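Long-range contacts in ornithine carbamoyltransferase (Giardia intestinalis, PDB 3GRF), which probably catalyses the carbamoyl transfer that links carbamoyl phosphate and ornithine to citrulline and phosphate, in the parasite's arginine degradation pathway: residues Asn44-Ala49 with Arg99-Cys104; Phe132-Gln137 with Asn172-Asp177. One frame throughout, in Å; residues are numbered along the deposited sequence.

Interaction 1 (Asn44-Ala49 with Arg99-Cys104); sequences NKTLLA and RMVDIC
V101 to C104 run up beside T46 to L48 where strands 46-51 and 103-107 begin as parallel neighbours in the four-stranded sheet of the carbamoyl-phosphate binding domain. V101 comes first and spreads its two methyls over T46 and L48: CG1 meets T46 OG1 at 3.6 Å, and CG2 lies 3.9 Å from L48 CB. T46 OG1 is thus buried against a methyl group and has no polar partner in the model; T64 of the second subunit packs on the same threonine.

D102 grips T46 at both of its backbone polar groups. Its CG stands anti to the carbonyl carbon (chi1 -59°), and OD1 takes the T46 N-H at 3.0 Å through its anti lone pair. D102 N donates in turn to T46 O at 3.2 Å. The K45 side chain crosses that of D102 at about a right angle, CB and CG beside D102 CG, while its NZ stays 4.4 Å from D102 OD2, beyond a salt bridge but where some electrostatic attraction is likely.

At I103 the regular pairing sets in. Its N-H makes a weak second bond to T46 O, whereas its carbonyl oxygen accepts the L48 N-H at 2.9 Å and also faces the L47 CA-H. I103 CG2 rests 3.6 Å from L47 CB, on a sheet face where L318, F321 and L322 of helix 303-322 pack against the isoleucine. C104 points to the other face, shared with L48, where F97 of helix 90-97 touches both. The pairing continues with a backbone hydrogen bond between L48 and T105, and beside it runs a CA-H...O contact, C104 CA to L48 O at 3.2 Å.

Interaction 2 (Phe132-Gln137 with Asn172-Asp177); sequences FGHPLQ and NNVTYD
H134 and D177 join the two domains by a short hydrogen bond: H134 N donates to D177 OD2 at 2.6 Å, meeting the oxygen from 40° above the carboxylate plane. H134 is the N-cap of helix 135-151. P135 N lies only 3.1 Å from the same OD2 but has no hydrogen to offer, and its ring crosses the aspartate obliquely, with CD against OD2. A second bond runs from N173 ND2 to G133 O at 2.9 Å, though the position of ND2 is less sure. N173 CG sits between the backbone N and the carbonyl carbon (chi1 74°), and N173 CB lies against F132 N. The G133 CA-H also approaches N173 O, CA to O 3.6 Å.

Helix 173-185 has its own cap, N172 OD1 accepting from V174 N at 2.7 Å.

Among the rings, the F132 and Y176 side chains cross at about a right angle, CD1 to CD1 4.1 Å apart, and F132 O lies in plane at the edge of the tyrosine ring. Over the centre of the H134 ring sits Q137 CB.

H134 and Q137 belong to an HPLQ sequence matching the HPxQ motif that binds carbamoyl phosphate in transcarbamoylases. D177 shares its charge between this helix start, through OD2, and R180 with I13 N, through OD1; such surroundings would probably keep the carboxylate ionised, with OD2 bound to the amide at the N-cap of helix 135-151.

From the N terminus, the chain lays down strand 46-51, passes through helix 56-69, strand 72-77 and helix 90-97, and returns in strand 103-107, where interaction 1 closes a loop of 49 residues within the carbamoyl-phosphate binding domain. Interaction 2 opens only afterwards: the chain runs through helix 135-151 and strand 164-167 before helix 173-185 meets residues 132-137, closing 34 residues. The two are in series, neither nested nor crossed, with centres 24 Å apart. The first joins adjacent strands of one sheet; the second joins the two domains at the starts of helices 135-151 and 173-185. Helix 303-322, near the C terminus, packs against both, touching I103 in one and H134 and L136 in the other.

Interaction 1 (Asn44-Ala49 with Arg99-Cys104)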
ATOM      1  N   ASN A  44     -10.293   7.772   9.578  1.00 29.47           N
ATOM      2  CA  ASN A  44     -10.341   8.589   8.342  1.00 28.15           C
ATOM      3  C   ASN A  44      -9.166   9.504   8.064  1.00 27.46           C
ATOM      4  O   ASN A  44      -9.216  10.389   7.163  1.00 25.82           O
ATOM      5  CB  ASN A  44     -11.634   9.377   8.227  1.00 25.34           C
ATOM      6  CG  ASN A  44     -12.844   8.488   8.284  1.00 33.84           C
ATOM      7  OD1 ASN A  44     -13.176   7.812   7.318  1.00 29.91           O
ATOM      8  ND2 ASN A  44     -13.464   8.425   9.446  1.00 23.79           N
ATOM      9  N   LYS A  45      -8.119   9.337   8.857  1.00 24.37           N
ATOM     10  CA  LYS A  45      -6.986  10.256   8.764  1.00 30.30           C
ATOM     11  C   LYS A  45      -5.885   9.467   8.145  1.00 23.59           C
ATOM     12  O   LYS A  45      -5.858   8.244   8.329  1.00 26.95           O
ATOM     13  CB  LYS A  45      -6.584  10.795  10.140  1.00 30.84           C
ATOM     14  CG  LYS A  45      -7.575  11.873  10.646  1.00 38.54           C
ATOM     15  CD  LYS A  45      -7.358  12.172  12.121  1.00 49.26           C
ATOM     16  CE  LYS A  45      -8.393  13.179  12.637  1.00 48.37           C
ATOM     17  NZ  LYS A  45      -7.940  14.575  12.383  1.00 52.44           N
ATOM     18  N   THR A  46      -4.986  10.084   7.362  1.00 27.26           N
ATOM     19  CA  THR A  46      -3.902   9.311   6.709  1.00 25.63           C
ATOM     20  C   THR A  46      -2.533   9.881   6.976  1.00 22.73           C
ATOM     21  O   THR A  46      -2.355  11.088   7.147  1.00 22.63           O
ATOM     22  CB  THR A  46      -4.106   9.123   5.166  1.00 38.39           C
ATOM     23  OG1 THR A  46      -3.152   9.941   4.464  1.00 28.21           O
ATOM     24  CG2 THR A  46      -5.522   9.515   4.787  1.00 20.39           C
ATOM     25  N   LEU A  47      -1.575   8.970   7.021  1.00 26.94           N
ATOM     26  CA  LEU A  47      -0.205   9.334   7.138  1.00 19.84           C
ATOM     27  C   LEU A  47       0.474   9.075   5.793  1.00 29.49           C
ATOM     28  O   LEU A  47       0.275   8.048   5.158  1.00 23.16           O
ATOM     29  CB  LEU A  47       0.453   8.533   8.277  1.00 25.24           C
ATOM     30  CG  LEU A  47       1.925   8.138   8.084  1.00 23.99           C
ATOM     31  CD1 LEU A  47       2.773   9.368   8.317  1.00 26.48           C
ATOM     32  CD2 LEU A  47       2.411   6.958   8.967  1.00 19.22           C
ATOM     33  N   LEU A  48       1.279  10.024   5.359  1.00 29.22           N
ATOM     34  CA  LEU A  48       1.993   9.830   4.153  1.00 24.03           C
ATOM     35  C   LEU A  48       3.393   9.430   4.552  1.00 28.45           C
ATOM     36  O   LEU A  48       4.073  10.182   5.218  1.00 32.09           O
ATOM     37  CB  LEU A  48       2.054  11.143   3.410  1.00 28.60           C
ATOM     38  CG  LEU A  48       2.842  11.128   2.109  1.00 15.59           C
ATOM     39  CD1 LEU A  48       2.556   9.867   1.215  1.00 16.82           C
ATOM     40  CD2 LEU A  48       2.491  12.392   1.390  1.00 28.00           C
ATOM     41  N   ALA A  49       3.858   8.260   4.109  1.00 30.09           N
ATOM     42  CA  ALA A  49       5.123   7.727   4.620  1.00 19.39           C
ATOM     43  C   ALA A  49       6.123   7.444   3.517  1.00 27.19           C
ATOM     44  O   ALA A  49       6.025   6.409   2.874  1.00 31.52           O
ATOM     45  CB  ALA A  49       4.842   6.435   5.391  1.00 23.20           C
ATOM     46  N   ARG A  99      -2.053  19.761   2.134  1.00 26.76           N
ATOM     47  CA  ARG A  99      -3.468  20.075   1.947  1.00 29.19           C
ATOM     48  C   ARG A  99      -4.276  18.813   1.649  1.00 27.54           C
ATOM     49  O   ARG A  99      -5.417  18.914   1.206  1.00 28.08           O
ATOM     50  CB  ARG A  99      -3.586  21.026   0.780  1.00 34.84           C
ATOM     51  CG  ARG A  99      -3.096  22.411   1.047  1.00 24.63           C
ATOM     52  CD  ARG A  99      -2.987  23.111  -0.298  1.00 36.12           C
ATOM     53  NE  ARG A  99      -2.756  24.568  -0.223  1.00 32.12           N
ATOM     54  CZ  ARG A  99      -1.612  25.127   0.171  1.00 26.73           C
ATOM     55  NH1 ARG A  99      -0.580  24.377   0.543  1.00 32.82           N
ATOM     56  NH2 ARG A  99      -1.492  26.436   0.172  1.00 31.92           N
ATOM     57  N   MET A 100      -3.652  17.630   1.803  1.00 26.07           N
ATOM     58  CA  MET A 100      -4.331  16.327   1.573  1.00 31.14           C
ATOM     59  C   MET A 100      -4.238  15.406   2.783  1.00 36.46           C
ATOM     60  O   MET A 100      -5.276  14.968   3.293  1.00 24.48           O
ATOM     61  CB  MET A 100      -3.827  15.598   0.313  1.00 30.21           C
ATOM     62  CG  MET A 100      -4.294  16.213  -1.046  1.00 28.29           C
ATOM     63  SD  MET A 100      -3.596  15.302  -2.435  1.00 33.16           S
ATOM     64  CE  MET A 100      -3.749  16.459  -3.762  1.00 33.10           C
ATOM     65  N   VAL A 101      -2.992  15.143   3.242  1.00 28.88           N
ATOM     66  CA  VAL A 101      -2.734  14.219   4.349  1.00 25.44           C
ATOM     67  C   VAL A 101      -2.719  14.975   5.686  1.00 30.33           C
ATOM     68  O   VAL A 101      -2.718  16.219   5.721  1.00 28.40           O
ATOM     69  CB  VAL A 101      -1.465  13.373   4.099  1.00 24.60           C
ATOM     70  CG1 VAL A 101      -1.617  12.651   2.751  1.00 25.62           C
ATOM     71  CG2 VAL A 101      -0.190  14.273   4.111  1.00 21.40           C
ATOM     72  N   ASP A 102      -2.813  14.217   6.776  1.00 31.35           N
ATOM     73  CA  ASP A 102      -2.858  14.761   8.124  1.00 31.46           C
ATOM     74  C   ASP A 102      -1.484  14.759   8.784  1.00 26.01           C
ATOM     75  O   ASP A 102      -1.203  15.509   9.733  1.00 30.15           O
ATOM     76  CB  ASP A 102      -3.850  13.957   8.945  1.00 25.31           C
ATOM     77  CG  ASP A 102      -5.201  13.980   8.355  1.00 26.72           C
ATOM     78  OD1 ASP A 102      -5.580  13.004   7.675  1.00 33.35           O
ATOM     79  OD2 ASP A 102      -5.866  15.015   8.498  1.00 34.35           O
ATOM     80  N   ILE A 103      -0.610  13.890   8.301  1.00 29.39           N
ATOM     81  CA  ILE A 103       0.695  13.736   8.938  1.00 26.14           C
ATOM     82  C   ILE A 103       1.617  13.046   7.982  1.00 24.42           C
ATOM     83  O   ILE A 103       1.142  12.402   7.057  1.00 23.08           O
ATOM     84  CB  ILE A 103       0.626  12.937  10.285  1.00 23.21           C
ATOM     85  CG1 ILE A 103       1.989  12.864  10.957  1.00 23.45           C
ATOM     86  CG2 ILE A 103       0.029  11.533  10.142  1.00 25.14           C
ATOM     87  CD1 ILE A 103       1.889  12.585  12.400  1.00 26.00           C
ATOM     88  N   CYS A 104       2.930  13.191   8.191  1.00 24.25           N
ATOM     89  CA  CYS A 104       3.936  12.679   7.242  1.00 27.05           C
ATOM     90  C   CYS A 104       5.148  12.158   8.008  1.00 29.97           C
ATOM     91  O   CYS A 104       5.615  12.788   8.939  1.00 30.07           O
ATOM     92  CB  CYS A 104       4.365  13.793   6.273  1.00 28.24           C
ATOM     93  SG  CYS A 104       5.832  13.447   5.211  1.00 28.31           S
TER

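Interaction 2 (Phe132-Gln137 with Asn172-Asp177)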
ATOM      1  N   PHE A 132      21.123  12.206  11.279  1.00 31.86           N
ATOM      2  CA  PHE A 132      21.197  13.081  12.465  1.00 35.95           C
ATOM      3  C   PHE A 132      20.314  12.626  13.651  1.00 28.09           C
ATOM      4  O   PHE A 132      20.618  12.948  14.803  1.00 30.61           O
ATOM      5  CB  PHE A 132      20.878  14.528  12.070  1.00 38.16           C
ATOM      6  CG  PHE A 132      21.399  15.570  13.031  1.00 37.48           C
ATOM      7  CD1 PHE A 132      22.738  15.611  13.376  1.00 45.34           C
ATOM      8  CD2 PHE A 132      20.538  16.550  13.551  1.00 54.35           C
ATOM      9  CE1 PHE A 132      23.219  16.579  14.258  1.00 51.30           C
ATOM     10  CE2 PHE A 132      21.002  17.533  14.426  1.00 41.41           C
ATOM     11  CZ  PHE A 132      22.359  17.546  14.768  1.00 45.45           C
ATOM     12  N   GLY A 133      19.243  11.879  13.377  1.00 32.27           N
ATOM     13  CA  GLY A 133      18.418  11.279  14.444  1.00 31.97           C
ATOM     14  C   GLY A 133      17.551  10.075  14.091  1.00 32.25           C
ATOM     15  O   GLY A 133      17.584   9.593  12.973  1.00 33.24           O
ATOM     16  N   HIS A 134      16.752   9.610  15.055  1.00 34.83           N
ATOM     17  CA  HIS A 134      15.811   8.505  14.868  1.00 28.34           C
ATOM     18  C   HIS A 134      14.826   8.464  16.027  1.00 29.55           C
ATOM     19  O   HIS A 134      14.841   7.519  16.816  1.00 26.88           O
ATOM     20  CB  HIS A 134      16.547   7.148  14.752  1.00 29.02           C
ATOM     21  CG  HIS A 134      15.705   6.059  14.155  1.00 31.22           C
ATOM     22  ND1 HIS A 134      16.132   4.747  14.033  1.00 30.14           N
ATOM     23  CD2 HIS A 134      14.438   6.088  13.680  1.00 27.03           C
ATOM     24  CE1 HIS A 134      15.166   4.024  13.499  1.00 18.94           C
ATOM     25  NE2 HIS A 134      14.135   4.817  13.266  1.00 39.46           N
ATOM     26  N   PRO A 135      13.965   9.494  16.117  1.00 23.64           N
ATOM     27  CA  PRO A 135      13.126   9.768  17.277  1.00 30.31           C
ATOM     28  C   PRO A 135      12.037   8.743  17.496  1.00 32.80           C
ATOM     29  O   PRO A 135      11.593   8.573  18.639  1.00 35.63           O
ATOM     30  CB  PRO A 135      12.539  11.160  16.988  1.00 26.34           C
ATOM     31  CG  PRO A 135      12.666  11.356  15.469  1.00 31.44           C
ATOM     32  CD  PRO A 135      13.805  10.488  15.033  1.00 25.60           C
ATOM     33  N   LEU A 136      11.590   8.080  16.423  1.00 31.32           N
ATOM     34  CA  LEU A 136      10.622   6.968  16.533  1.00 28.29           C
ATOM     35  C   LEU A 136      11.205   5.786  17.292  1.00 27.84           C
ATOM     36  O   LEU A 136      10.531   5.118  18.088  1.00 22.70           O
ATOM     37  CB  LEU A 136      10.171   6.511  15.141  1.00 30.22           C
ATOM     38  CG  LEU A 136       9.287   7.464  14.329  1.00 31.78           C
ATOM     39  CD1 LEU A 136       9.159   6.964  12.853  1.00 24.83           C
ATOM     40  CD2 LEU A 136       7.958   7.578  14.986  1.00 20.98           C
ATOM     41  N   GLN A 137      12.480   5.526  17.030  1.00 19.44           N
ATOM     42  CA  GLN A 137      13.258   4.535  17.766  1.00 23.33           C
ATOM     43  C   GLN A 137      13.435   5.036  19.189  1.00 25.52           C
ATOM     44  O   GLN A 137      13.429   4.238  20.113  1.00 22.62           O
ATOM     45  CB  GLN A 137      14.659   4.377  17.112  1.00 28.07           C
ATOM     46  CG  GLN A 137      15.535   3.178  17.642  1.00 23.79           C
ATOM     47  CD  GLN A 137      14.904   1.809  17.387  1.00 18.44           C
ATOM     48  OE1 GLN A 137      14.710   1.442  16.268  1.00 22.51           O
ATOM     49  NE2 GLN A 137      14.521   1.095  18.441  1.00 25.81           N
ATOM     50  N   ASN A 172      27.090   8.785  15.036  1.00 24.47           N
ATOM     51  CA  ASN A 172      26.047   7.923  14.629  1.00 25.57           C
ATOM     52  C   ASN A 172      24.736   8.564  15.006  1.00 36.88           C
ATOM     53  O   ASN A 172      24.547   8.954  16.153  1.00 35.49           O
ATOM     54  CB  ASN A 172      26.267   6.564  15.326  1.00 30.91           C
ATOM     55  CG  ASN A 172      25.143   5.575  15.137  1.00 25.49           C
ATOM     56  OD1 ASN A 172      24.021   5.896  14.754  1.00 32.90           O
ATOM     57  ND2 ASN A 172      25.424   4.351  15.527  1.00 35.35           N
ATOM     58  N   ASN A 173      23.830   8.665  14.096  1.00 31.96           N
ATOM     59  CA  ASN A 173      22.542   9.307  14.323  1.00 36.47           C
ATOM     60  C   ASN A 173      21.730   8.678  15.452  1.00 39.11           C
ATOM     61  O   ASN A 173      20.953   9.364  16.130  1.00 33.79           O
ATOM     62  CB  ASN A 173      21.758   9.312  13.012  1.00 32.55           C
ATOM     63  CG  ASN A 173      21.211   7.956  12.639  1.00 49.11           C
ATOM     64  OD1 ASN A 173      21.955   7.025  12.354  1.00 49.76           O
ATOM     65  ND2 ASN A 173      19.884   7.836  12.641  1.00 48.57           N
ATOM     66  N   VAL A 174      21.896   7.367  15.627  1.00 32.04           N
ATOM     67  CA  VAL A 174      21.220   6.624  16.701  1.00 34.62           C
ATOM     68  C   VAL A 174      21.827   7.005  18.057  1.00 29.41           C
ATOM     69  O   VAL A 174      21.098   7.263  19.002  1.00 22.61           O
ATOM     70  CB  VAL A 174      21.154   5.062  16.400  1.00 29.24           C
ATOM     71  CG1 VAL A 174      21.084   4.213  17.682  1.00 28.03           C
ATOM     72  CG2 VAL A 174      19.934   4.725  15.486  1.00 33.17           C
ATOM     73  N   THR A 175      23.162   7.061  18.154  1.00 21.14           N
ATOM     74  CA  THR A 175      23.885   7.498  19.351  1.00 25.48           C
ATOM     75  C   THR A 175      23.533   8.948  19.697  1.00 29.69           C
ATOM     76  O   THR A 175      23.219   9.217  20.847  1.00 29.24           O
ATOM     77  CB  THR A 175      25.403   7.383  19.166  1.00 27.53           C
ATOM     78  OG1 THR A 175      25.689   6.129  18.531  1.00 25.17           O
ATOM     79  CG2 THR A 175      26.142   7.465  20.496  1.00 25.59           C
ATOM     80  N   TYR A 176      23.555   9.843  18.700  1.00 28.54           N
ATOM     81  CA  TYR A 176      23.081  11.232  18.860  1.00 35.71           C
ATOM     82  C   TYR A 176      21.732  11.299  19.514  1.00 30.64           C
ATOM     83  O   TYR A 176      21.536  12.021  20.484  1.00 37.54           O
ATOM     84  CB  TYR A 176      23.002  11.953  17.516  1.00 30.14           C
ATOM     85  CG  TYR A 176      24.361  12.092  16.832  1.00 25.69           C
ATOM     86  CD1 TYR A 176      24.453  12.592  15.547  1.00 31.57           C
ATOM     87  CD2 TYR A 176      25.546  11.682  17.483  1.00 32.65           C
ATOM     88  CE1 TYR A 176      25.702  12.701  14.891  1.00 35.54           C
ATOM     89  CE2 TYR A 176      26.828  11.799  16.836  1.00 33.23           C
ATOM     90  CZ  TYR A 176      26.881  12.308  15.557  1.00 42.89           C
ATOM     91  OH  TYR A 176      28.118  12.421  14.925  1.00 37.17           O
ATOM     92  N   ASP A 177      20.781  10.565  18.977  1.00 29.45           N
ATOM     93  CA  ASP A 177      19.416  10.689  19.513  1.00 30.08           C
ATOM     94  C   ASP A 177      19.257  10.013  20.889  1.00 26.61           C
ATOM     95  O   ASP A 177      18.425  10.448  21.688  1.00 27.34           O
ATOM     96  CB  ASP A 177      18.392  10.184  18.462  1.00 30.22           C
ATOM     97  CG  ASP A 177      17.323  11.213  18.105  1.00 29.03           C
ATOM     98  OD1 ASP A 177      17.365  12.382  18.537  1.00 39.88           O
ATOM     99  OD2 ASP A 177      16.404  10.834  17.373  1.00 28.48           O
TER